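Petrobactin biosynthesis protein AsbB (Bacillus anthracis, PDB 3TO3) catalyses the ATP-dependent condensation of spermidine with citryl-spermidine intermediates in the biosynthesis of the siderophore petrobactin. Local coordinates at residues Phe522-Ala525 against Asp526-Trp530; Glu533-Trp536 against Met537-Glu541; Asp510-Phe513 against Leu514-Gly518. All blocks are in the same frame, centred on the assembly; numbering follows the deposited sequence.

Contact 1. Residues Phe522-Ala525 against Asp526-Trp530; sequences FVLA and DKYEW
The phenol ring of Tyr528 is met at a slant by Leu524, whose methyl CD2 comes within 3.9 Å of ring atom CD2 of Tyr528; one face of the same ring carries the CB of Lys527, off centre toward the rim. The indole of Trp530 is likewise approached obliquely by Leu524, with the two CB atoms of Leu524 and Trp530 3.9 Å apart. Because chi1 of Trp530 is -168°, its CG points opposite the backbone N, and the indole runs on toward Ile410 and Ile538 of the neighbouring helices. Leu524 thus touches Tyr528 through CD2 and Trp530 through CB.

The backbone explains why. Ordinary helical bonds join Asp526 N to Phe522 O at 3.0 Å and Lys527 N to Val523 O at 2.9 Å. The side chain of Val523 lies about 4 Å from that of the ATP-binding Tyr391. Glu529 then takes a positive phi and the helix ends; its N holds Ala525 O only weakly. Past this turn Trp530 N reaches Leu524 O at 3.2 Å, from well above the carbonyl plane. That oxygen already accepts Tyr528 N at 2.9 Å, and the two donors arrive from opposite faces.

At the polar end, Asp526 OD2 sits 2.9 Å from Phe522 O, acceptor against acceptor. Salt bridges from the carboxylate to Arg75 and Arg73 probably offset that repulsion and keep the aspartate charged, while Tyr528 OH bonds Asp402. The implication is a helix end fixed on two counts: a carbonyl taking two amides, and a carboxylate bound to two arginines.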
ATOM      1  N   PHE B 522     -37.448  -1.331   3.650  1.00 35.64           N
ATOM      2  CA  PHE B 522     -37.112  -0.119   4.399  1.00 42.41           C
ATOM      3  C   PHE B 522     -37.506   1.189   3.691  1.00 42.28           C
ATOM      4  O   PHE B 522     -37.986   2.127   4.321  1.00 40.78           O
ATOM      5  CB  PHE B 522     -35.610  -0.078   4.700  1.00 45.93           C
ATOM      6  CG  PHE B 522     -35.160  -1.110   5.684  1.00 51.51           C
ATOM      7  CD1 PHE B 522     -35.971  -1.482   6.732  1.00 54.61           C
ATOM      8  CD2 PHE B 522     -33.922  -1.710   5.554  1.00 55.09           C
ATOM      9  CE1 PHE B 522     -35.546  -2.431   7.632  1.00 62.13           C
ATOM     10  CE2 PHE B 522     -33.504  -2.660   6.433  1.00 54.24           C
ATOM     11  CZ  PHE B 522     -34.315  -3.022   7.475  1.00 59.04           C
ATOM     12  N   VAL B 523     -37.257   1.252   2.387  1.00 46.22           N
ATOM     13  CA  VAL B 523     -37.560   2.424   1.598  1.00 43.57           C
ATOM     14  C   VAL B 523     -39.071   2.623   1.523  1.00 41.92           C
ATOM     15  O   VAL B 523     -39.572   3.717   1.728  1.00 40.80           O
ATOM     16  CB  VAL B 523     -36.951   2.332   0.195  1.00 43.67           C
ATOM     17  CG1 VAL B 523     -37.552   3.383  -0.697  1.00 40.69           C
ATOM     18  CG2 VAL B 523     -35.449   2.523   0.264  1.00 41.65           C
ATOM     19  N   LEU B 524     -39.799   1.540   1.311  1.00 44.97           N
ATOM     20  CA  LEU B 524     -41.235   1.642   1.212  1.00 41.59           C
ATOM     21  C   LEU B 524     -41.829   2.127   2.536  1.00 42.40           C
ATOM     22  O   LEU B 524     -42.668   3.030   2.532  1.00 42.24           O
ATOM     23  CB  LEU B 524     -41.852   0.320   0.737  1.00 37.22           C
ATOM     24  CG  LEU B 524     -41.466  -0.099  -0.687  1.00 42.16           C
ATOM     25  CD1 LEU B 524     -42.216  -1.358  -1.064  1.00 37.10           C
ATOM     26  CD2 LEU B 524     -41.700   1.016  -1.754  1.00 38.32           C
ATOM     27  N   ALA B 525     -41.393   1.541   3.658  1.00 41.70           N
ATOM     28  CA  ALA B 525     -41.853   1.991   4.986  1.00 47.90           C
ATOM     29  C   ALA B 525     -41.539   3.469   5.281  1.00 53.82           C
ATOM     30  O   ALA B 525     -42.405   4.231   5.735  1.00 49.79           O
ATOM     31  CB  ALA B 525     -41.283   1.121   6.111  1.00 35.04           C
ATOM     32  N   ASP B 526     -40.300   3.879   5.054  1.00 48.42           N
ATOM     33  CA  ASP B 526     -39.949   5.215   5.503  1.00 49.57           C
ATOM     34  C   ASP B 526     -40.393   6.327   4.562  1.00 47.50           C
ATOM     35  O   ASP B 526     -40.658   7.422   4.998  1.00 49.83           O
ATOM     36  CB  ASP B 526     -38.473   5.286   5.894  1.00 58.00           C
ATOM     37  CG  ASP B 526     -38.120   4.276   7.014  1.00 64.55           C
ATOM     38  OD1 ASP B 526     -38.783   4.277   8.085  1.00 64.85           O
ATOM     39  OD2 ASP B 526     -37.203   3.458   6.801  1.00 63.52           O
ATOM     40  N   LYS B 527     -40.401   6.054   3.269  1.00 52.99           N
ATOM     41  CA  LYS B 527     -40.899   6.998   2.282  1.00 50.37           C
ATOM     42  C   LYS B 527     -42.407   7.023   1.998  1.00 52.17           C
ATOM     43  O   LYS B 527     -42.972   8.065   1.664  1.00 54.24           O
ATOM     44  CB  LYS B 527     -40.116   6.846   0.978  1.00 58.13           C
ATOM     45  CG  LYS B 527     -38.599   7.005   1.179  1.00 52.81           C
ATOM     46  CD  LYS B 527     -38.288   8.368   1.772  1.00 50.22           C
ATOM     47  CE  LYS B 527     -36.866   8.751   1.420  1.00 59.62           C
ATOM     48  NZ  LYS B 527     -36.418  10.064   1.988  1.00 69.38           N
ATOM     49  N   TYR B 528     -42.986   5.849   1.893  1.00 48.62           N
ATOM     50  CA  TYR B 528     -44.402   5.704   1.624  1.00 55.04           C
ATOM     51  C   TYR B 528     -45.319   5.250   2.751  1.00 57.16           C
ATOM     52  O   TYR B 528     -46.514   5.066   2.528  1.00 55.83           O
ATOM     53  CB  TYR B 528     -44.615   4.926   0.323  1.00 52.39           C
ATOM     54  CG  TYR B 528     -43.730   5.444  -0.808  1.00 47.70           C
ATOM     55  CD1 TYR B 528     -44.061   6.593  -1.495  1.00 51.90           C
ATOM     56  CD2 TYR B 528     -42.547   4.812  -1.149  1.00 41.83           C
ATOM     57  CE1 TYR B 528     -43.260   7.086  -2.522  1.00 59.49           C
ATOM     58  CE2 TYR B 528     -41.727   5.301  -2.185  1.00 48.05           C
ATOM     59  CZ  TYR B 528     -42.104   6.438  -2.863  1.00 57.34           C
ATOM     60  OH  TYR B 528     -41.339   6.958  -3.882  1.00 59.13           O
ATOM     61  N   GLU B 529     -44.770   4.975   3.928  1.00 50.10           N
ATOM     62  CA  GLU B 529     -45.609   4.455   5.018  1.00 55.91           C
ATOM     63  C   GLU B 529     -46.207   3.101   4.675  1.00 52.45           C
ATOM     64  O   GLU B 529     -47.253   2.730   5.192  1.00 57.59           O
ATOM     65  CB  GLU B 529     -46.774   5.398   5.350  1.00 62.19           C
ATOM     66  CG  GLU B 529     -46.424   6.860   5.371  1.00 83.25           C
ATOM     67  CD  GLU B 529     -45.257   7.152   6.278  1.00103.63           C
ATOM     68  OE1 GLU B 529     -45.404   6.964   7.510  1.00111.40           O
ATOM     69  OE2 GLU B 529     -44.190   7.562   5.759  1.00110.10           O
ATOM     70  N   TRP B 530     -45.556   2.369   3.788  1.00 52.17           N
ATOM     71  CA  TRP B 530     -45.914   0.975   3.563  1.00 55.88           C
ATOM     72  C   TRP B 530     -45.249   0.177   4.687  1.00 55.93           C
ATOM     73  O   TRP B 530     -44.020   0.188   4.851  1.00 57.76           O
ATOM     74  CB  TRP B 530     -45.424   0.519   2.189  1.00 57.66           C
ATOM     75  CG  TRP B 530     -45.974  -0.776   1.774  1.00 58.02           C
ATOM     76  CD1 TRP B 530     -45.404  -2.010   1.938  1.00 56.38           C
ATOM     77  CD2 TRP B 530     -47.208  -0.991   1.116  1.00 59.17           C
ATOM     78  NE1 TRP B 530     -46.219  -2.982   1.423  1.00 52.68           N
ATOM     79  CE2 TRP B 530     -47.338  -2.381   0.913  1.00 62.15           C
ATOM     80  CE3 TRP B 530     -48.217  -0.147   0.667  1.00 64.19           C
ATOM     81  CZ2 TRP B 530     -48.442  -2.941   0.297  1.00 69.65           C
ATOM     82  CZ3 TRP B 530     -49.313  -0.707   0.058  1.00 72.92           C
ATOM     83  CH2 TRP B 530     -49.421  -2.090  -0.122  1.00 72.86           C
TER

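Contact 2. Residues Glu533-Trp536 against Met537-Glu541; sequences ESFW and MIVVE. With EDO (1,2-ethanediol), chain H.
Val540 N is hydrogen-bonded to Trp536 O at 2.9 Å, and Met537 N to Glu533 O at the same distance. Val539 N bonds Phe535 O, and Ile538 N bonds Ser534 O at 3.0 Å. These four link each amide to the carbonyl four residues back, as in any alpha-helix, near the start of helix 532-547. Ile538 N adds a weak bond of the 3-10 type to Phe535 O, so this amide is bifurcated and that carbonyl serves two amides.

Farther out, Ser534 OG makes a weak hydrogen bond to O1 of a 1,2-ethanediol, probably left from the crystallisation liquor, which is also held by Lys531 N. Met537 is modelled as selenomethionine in two conformers, so the placement of its methyl CE near Glu533 is doubtful.

On the apolar side, Val539 touches both aromatic side chains. Its CG2 meets the ring of Phe535, 3.9 Å from CE2, the two side chains crossing at a slant, while its CB lies 4.0 Å from CE3 of Trp536, which runs beside it in the same direction. The two aromatic rings also meet each other: Phe535 CD2 stands 3.6 Å above the centre of the indole. Beyond them, Phe535 packs on Ala521 and Val517 of helix 502-528, and Trp536 meets Phe513 edge-to-face.

Buried apolar groups thus take up one side of the helix, whose backbone amides and carbonyls pair with one another. The one polar atom of the indole, NE1, needs a partner of its own and finds it in Thr77 OG1, so the tryptophan can be buried without losing a hydrogen bond.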
ATOM      1  N   GLU B 533     -44.562  -5.210   7.865  1.00 43.58           N
ATOM      2  CA  GLU B 533     -45.466  -6.361   7.987  1.00 51.12           C
ATOM      3  C   GLU B 533     -46.205  -6.663   6.675  1.00 52.90           C
ATOM      4  O   GLU B 533     -46.219  -7.811   6.231  1.00 54.47           O
ATOM      5  CB  GLU B 533     -46.486  -6.171   9.132  1.00 48.20           C
ATOM      6  CG  GLU B 533     -45.845  -5.958  10.500  1.00 72.16           C
ATOM      7  CD  GLU B 533     -45.352  -4.508  10.738  1.00 85.70           C
ATOM      8  OE1 GLU B 533     -44.945  -3.820   9.773  1.00 81.08           O
ATOM      9  OE2 GLU B 533     -45.385  -4.054  11.904  1.00 93.80           O
ATOM     10  N   SER B 534     -46.809  -5.640   6.067  1.00 49.02           N
ATOM     11  CA  SER B 534     -47.496  -5.805   4.769  1.00 48.21           C
ATOM     12  C   SER B 534     -46.527  -6.261   3.676  1.00 46.44           C
ATOM     13  O   SER B 534     -46.852  -7.134   2.872  1.00 52.71           O
ATOM     14  CB  SER B 534     -48.183  -4.513   4.306  1.00 43.05           C
ATOM     15  OG  SER B 534     -49.073  -4.054   5.290  1.00 57.85           O
ATOM     16  N   PHE B 535     -45.351  -5.647   3.628  1.00 43.83           N
ATOM     17  CA  PHE B 535     -44.323  -6.046   2.664  1.00 44.88           C
ATOM     18  C   PHE B 535     -44.086  -7.561   2.780  1.00 45.57           C
ATOM     19  O   PHE B 535     -44.197  -8.284   1.790  1.00 39.17           O
ATOM     20  CB  PHE B 535     -43.030  -5.260   2.917  1.00 41.50           C
ATOM     21  CG  PHE B 535     -41.922  -5.565   1.959  1.00 36.56           C
ATOM     22  CD1 PHE B 535     -41.614  -4.680   0.925  1.00 36.27           C
ATOM     23  CD2 PHE B 535     -41.154  -6.711   2.112  1.00 33.35           C
ATOM     24  CE1 PHE B 535     -40.573  -4.951   0.029  1.00 40.26           C
ATOM     25  CE2 PHE B 535     -40.109  -7.002   1.227  1.00 32.81           C
ATOM     26  CZ  PHE B 535     -39.809  -6.118   0.189  1.00 41.10           C
ATOM     27  N   TRP B 536     -43.797  -8.044   3.989  1.00 33.81           N
ATOM     28  CA  TRP B 536     -43.463  -9.457   4.147  1.00 43.09           C
ATOM     29  C   TRP B 536     -44.668 -10.379   3.946  1.00 46.60           C
ATOM     30  O   TRP B 536     -44.522 -11.519   3.491  1.00 47.59           O
ATOM     31  CB  TRP B 536     -42.685  -9.734   5.457  1.00 38.21           C
ATOM     32  CG  TRP B 536     -41.346  -9.026   5.402  1.00 37.51           C
ATOM     33  CD1 TRP B 536     -40.973  -7.896   6.088  1.00 40.76           C
ATOM     34  CD2 TRP B 536     -40.242  -9.357   4.548  1.00 35.67           C
ATOM     35  NE1 TRP B 536     -39.693  -7.524   5.720  1.00 41.23           N
ATOM     36  CE2 TRP B 536     -39.228  -8.409   4.784  1.00 36.25           C
ATOM     37  CE3 TRP B 536     -40.005 -10.376   3.619  1.00 44.60           C
ATOM     38  CZ2 TRP B 536     -38.003  -8.455   4.125  1.00 41.27           C
ATOM     39  CZ3 TRP B 536     -38.791 -10.414   2.960  1.00 37.47           C
ATOM     40  CH2 TRP B 536     -37.799  -9.470   3.225  1.00 39.53           C
HETATM   41  N   MSE B 537     -45.860  -9.885   4.254  0.58 42.36           N
HETATM   42  CA  MSE B 537     -47.046 -10.678   4.001  0.58 42.51           C
HETATM   43  C   MSE B 537     -47.322 -10.834   2.504  0.58 41.72           C
HETATM   44  O   MSE B 537     -48.006 -11.758   2.097  0.58 45.10           O
HETATM   45  CB  MSE B 537     -48.267 -10.104   4.728  0.58 43.10           C
HETATM   46  CG  MSE B 537     -48.248 -10.341   6.244  0.58 48.92           C
HETATM   47 SE   MSE B 537     -49.959  -9.943   7.117  0.58154.81          SE
HETATM   48  CE  MSE B 537     -49.940  -8.002   7.045  0.58 43.53           C
ATOM     49  N   ILE B 538     -46.802  -9.927   1.688  1.00 43.43           N
ATOM     50  CA  ILE B 538     -46.935 -10.072   0.250  1.00 48.97           C
ATOM     51  C   ILE B 538     -45.931 -11.063  -0.269  1.00 53.78           C
ATOM     52  O   ILE B 538     -46.226 -11.853  -1.165  1.00 53.38           O
ATOM     53  CB  ILE B 538     -46.777  -8.739  -0.482  1.00 45.10           C
ATOM     54  CG1 ILE B 538     -48.085  -7.943  -0.359  1.00 46.87           C
ATOM     55  CG2 ILE B 538     -46.420  -8.993  -1.938  1.00 42.70           C
ATOM     56  CD1 ILE B 538     -47.988  -6.533  -0.833  1.00 49.03           C
ATOM     57  N   VAL B 539     -44.734 -11.010   0.307  1.00 54.61           N
ATOM     58  CA  VAL B 539     -43.683 -11.933  -0.063  1.00 47.59           C
ATOM     59  C   VAL B 539     -44.115 -13.370   0.237  1.00 47.25           C
ATOM     60  O   VAL B 539     -44.021 -14.244  -0.633  1.00 50.20           O
ATOM     61  CB  VAL B 539     -42.346 -11.580   0.603  1.00 44.11           C
ATOM     62  CG1 VAL B 539     -41.310 -12.668   0.319  1.00 38.52           C
ATOM     63  CG2 VAL B 539     -41.851 -10.241   0.066  1.00 37.27           C
ATOM     64  N   VAL B 540     -44.620 -13.607   1.444  1.00 35.28           N
ATOM     65  CA  VAL B 540     -45.175 -14.923   1.745  1.00 44.83           C
ATOM     66  C   VAL B 540     -46.293 -15.383   0.763  1.00 54.80           C
ATOM     67  O   VAL B 540     -46.223 -16.475   0.203  1.00 55.54           O
ATOM     68  CB  VAL B 540     -45.626 -15.011   3.200  1.00 45.32           C
ATOM     69  CG1 VAL B 540     -46.302 -16.321   3.466  1.00 44.53           C
ATOM     70  CG2 VAL B 540     -44.416 -14.844   4.111  1.00 43.25           C
ATOM     71  N   GLU B 541     -47.301 -14.549   0.534  1.00 55.19           N
ATOM     72  CA  GLU B 541     -48.373 -14.917  -0.378  1.00 48.24           C
ATOM     73  C   GLU B 541     -47.833 -15.368  -1.739  1.00 46.49           C
ATOM     74  O   GLU B 541     -48.268 -16.400  -2.295  1.00 46.37           O
ATOM     75  CB  GLU B 541     -49.344 -13.754  -0.590  1.00 52.19           C
ATOM     76  CG  GLU B 541     -50.274 -13.464   0.556  1.00 60.67           C
ATOM     77  CD  GLU B 541     -51.027 -12.137   0.388  1.00 67.64           C
ATOM     78  OE1 GLU B 541     -51.349 -11.758  -0.751  1.00 68.43           O
ATOM     79  OE2 GLU B 541     -51.296 -11.465   1.399  1.00 77.41           O
TER
HETATM   80  C1  EDO H 620     -50.390  -0.677   5.450  1.00 84.02           C
HETATM   81  O1  EDO H 620     -49.224  -0.931   6.213  1.00 88.08           O
HETATM   82  C2  EDO H 620     -49.951  -0.542   4.005  1.00 84.12           C
HETATM   83  O2  EDO H 620     -50.821   0.422   3.404  1.00 93.53           O

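Contact 3. Residues Asp510-Phe513 against Leu514-Gly518; sequences DALF and LFNVG
Val517 turns its CB to the edge of the Phe513 ring, in the ring plane and 3.8 Å from CD1. With chi1 of 162°, Val517 sets CG1 opposite its own backbone N, near that same ring atom, and leaves CG2 to lie alongside Leu512, where it meets CD1. Leu512 and Val517 run side by side, pointing the same way, and the other leucine methyl, CD2, rests over one face of Phe513 toward the rim.

Phe515 lies alongside Asp510. The carboxylate and ring planes are 59° apart, and OD1 of Asp510 is 3.6 Å from CE2 of Phe515 and equally far from CD1 of Leu514. Leu514 also lays CD2 over the centre of the Phe515 ring, 3.4 Å above it. The aspartate chi1 of -147° lies off the staggered positions, which probably costs a little strain.

Helix 502-528 widens here into pi-type turns, which is why Asp510 pairs with Phe515 and Leu512 with Val517. Phe515 N reaches back five residues to Asp510 O, Val517 N to Leu512 O at 2.9 Å, and Gly518 N to Phe513 O at 2.8 Å. Phe513 O takes Asn516 N as well, on the opposite face of its plane and far from a lone-pair direction.

Asn516 slants across Leu512, its CB 3.2 Å from Leu512 O. Its OD1 is hydrogen-bonded to the hydroxyl of Tyr391, an ATP-binding residue, and its ND2 to Ser438 O, both partners fixing how the amide is turned beside the nucleotide pocket. Asp510 OD2 has a weak bond from Glu570 N, whereas its buried OD1 finds no polar partner in the model, with Leu514 and Phe515 pressed against it.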
ATOM      1  N   ASP B 510     -30.554 -14.830   3.915  1.00 50.67           N
ATOM      2  CA  ASP B 510     -29.431 -13.927   4.122  1.00 52.41           C
ATOM      3  C   ASP B 510     -29.050 -13.122   2.883  1.00 42.85           C
ATOM      4  O   ASP B 510     -28.890 -11.922   2.936  1.00 55.50           O
ATOM      5  CB  ASP B 510     -28.222 -14.751   4.579  1.00 66.41           C
ATOM      6  CG  ASP B 510     -27.317 -14.006   5.533  1.00 75.12           C
ATOM      7  OD1 ASP B 510     -27.828 -13.225   6.345  1.00 83.84           O
ATOM      8  OD2 ASP B 510     -26.088 -14.223   5.493  1.00 82.39           O
ATOM      9  N   ALA B 511     -28.901 -13.768   1.751  1.00 40.52           N
ATOM     10  CA  ALA B 511     -28.410 -13.029   0.610  1.00 41.60           C
ATOM     11  C   ALA B 511     -29.561 -12.320  -0.127  1.00 52.06           C
ATOM     12  O   ALA B 511     -29.568 -11.092  -0.263  1.00 55.17           O
ATOM     13  CB  ALA B 511     -27.591 -13.898  -0.299  1.00 39.32           C
ATOM     14  N   LEU B 512     -30.510 -13.094  -0.630  1.00 46.54           N
ATOM     15  CA  LEU B 512     -31.652 -12.509  -1.333  1.00 47.03           C
ATOM     16  C   LEU B 512     -32.441 -11.478  -0.507  1.00 44.74           C
ATOM     17  O   LEU B 512     -32.764 -10.401  -1.015  1.00 51.75           O
ATOM     18  CB  LEU B 512     -32.599 -13.601  -1.843  1.00 33.02           C
ATOM     19  CG  LEU B 512     -33.767 -13.127  -2.715  1.00 47.08           C
ATOM     20  CD1 LEU B 512     -33.312 -12.441  -4.043  1.00 34.35           C
ATOM     21  CD2 LEU B 512     -34.706 -14.311  -3.003  1.00 41.99           C
ATOM     22  N   PHE B 513     -32.746 -11.810   0.748  1.00 32.75           N
ATOM     23  CA  PHE B 513     -33.711 -11.042   1.549  1.00 39.23           C
ATOM     24  C   PHE B 513     -33.047 -10.052   2.481  1.00 47.01           C
ATOM     25  O   PHE B 513     -33.109  -8.871   2.241  1.00 50.39           O
ATOM     26  CB  PHE B 513     -34.666 -11.960   2.318  1.00 39.26           C
ATOM     27  CG  PHE B 513     -35.724 -12.592   1.444  1.00 43.10           C
ATOM     28  CD1 PHE B 513     -36.238 -11.906   0.361  1.00 49.29           C
ATOM     29  CD2 PHE B 513     -36.179 -13.866   1.687  1.00 47.63           C
ATOM     30  CE1 PHE B 513     -37.203 -12.466  -0.453  1.00 47.93           C
ATOM     31  CE2 PHE B 513     -37.125 -14.436   0.875  1.00 52.71           C
ATOM     32  CZ  PHE B 513     -37.644 -13.737  -0.204  1.00 47.12           C
ATOM     33  N   LEU B 514     -32.375 -10.550   3.507  1.00 46.86           N
ATOM     34  CA  LEU B 514     -31.757  -9.708   4.506  1.00 40.81           C
ATOM     35  C   LEU B 514     -30.861  -8.605   3.910  1.00 41.12           C
ATOM     36  O   LEU B 514     -31.048  -7.448   4.228  1.00 49.44           O
ATOM     37  CB  LEU B 514     -31.008 -10.572   5.540  1.00 38.17           C
ATOM     38  CG  LEU B 514     -30.509  -9.893   6.823  1.00 46.64           C
ATOM     39  CD1 LEU B 514     -30.164 -10.918   7.910  1.00 50.16           C
ATOM     40  CD2 LEU B 514     -29.292  -9.053   6.526  1.00 40.67           C
ATOM     41  N   PHE B 515     -29.901  -8.940   3.054  1.00 48.03           N
ATOM     42  CA  PHE B 515     -28.974  -7.909   2.533  1.00 51.22           C
ATOM     43  C   PHE B 515     -29.413  -7.237   1.239  1.00 53.53           C
ATOM     44  O   PHE B 515     -28.721  -6.362   0.746  1.00 63.20           O
ATOM     45  CB  PHE B 515     -27.545  -8.457   2.313  1.00 47.69           C
ATOM     46  CG  PHE B 515     -26.844  -8.825   3.580  1.00 66.41           C
ATOM     47  CD1 PHE B 515     -26.591  -7.865   4.554  1.00 72.82           C
ATOM     48  CD2 PHE B 515     -26.445 -10.152   3.816  1.00 78.72           C
ATOM     49  CE1 PHE B 515     -25.955  -8.216   5.749  1.00 87.35           C
ATOM     50  CE2 PHE B 515     -25.799 -10.514   5.006  1.00 82.20           C
ATOM     51  CZ  PHE B 515     -25.556  -9.550   5.974  1.00 88.97           C
ATOM     52  N   ASN B 516     -30.519  -7.678   0.654  1.00 49.02           N
ATOM     53  CA  ASN B 516     -30.904  -7.122  -0.620  1.00 44.41           C
ATOM     54  C   ASN B 516     -32.381  -6.661  -0.687  1.00 46.17           C
ATOM     55  O   ASN B 516     -32.652  -5.477  -0.551  1.00 44.29           O
ATOM     56  CB  ASN B 516     -30.569  -8.183  -1.657  1.00 45.12           C
ATOM     57  CG  ASN B 516     -30.999  -7.823  -3.027  1.00 46.62           C
ATOM     58  OD1 ASN B 516     -31.171  -6.656  -3.346  1.00 44.96           O
ATOM     59  ND2 ASN B 516     -31.164  -8.839  -3.875  1.00 43.76           N
ATOM     60  N   VAL B 517     -33.322  -7.598  -0.766  1.00 49.49           N
ATOM     61  CA  VAL B 517     -34.730  -7.270  -0.997  1.00 46.95           C
ATOM     62  C   VAL B 517     -35.297  -6.538   0.206  1.00 43.64           C
ATOM     63  O   VAL B 517     -36.229  -5.767   0.083  1.00 49.42           O
ATOM     64  CB  VAL B 517     -35.576  -8.544  -1.339  1.00 40.52           C
ATOM     65  CG1 VAL B 517     -37.027  -8.307  -1.151  1.00 40.69           C
ATOM     66  CG2 VAL B 517     -35.320  -9.021  -2.762  1.00 41.21           C
ATOM     67  N   GLY B 518     -34.697  -6.764   1.363  1.00 40.30           N
ATOM     68  CA  GLY B 518     -35.111  -6.136   2.598  1.00 40.09           C
ATOM     69  C   GLY B 518     -34.880  -4.637   2.598  1.00 43.20           C
ATOM     70  O   GLY B 518     -35.617  -3.903   3.238  1.00 47.41           O
TER

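From the N terminus, contact 3 comes first, in the middle of helix 502-528; contact 1 lies further along, at that helix's end, and contact 2 follows on helix 532-547. None closes a long loop, each being a continuous stretch of nine residues, and they run in series without nesting or crossing. The turn ending contact 1 lets the next helix pack across the first: Leu524 CD1 is 3.9 Å from Phe535 CD1. Contact 2 then meets contact 3, with Val539 CG1 3.9 Å from Phe513 CZ. Together they join the two consecutive helices and, through Ile422 and Leu414, helix 410-432, while contact 3 borders the ATP pocket.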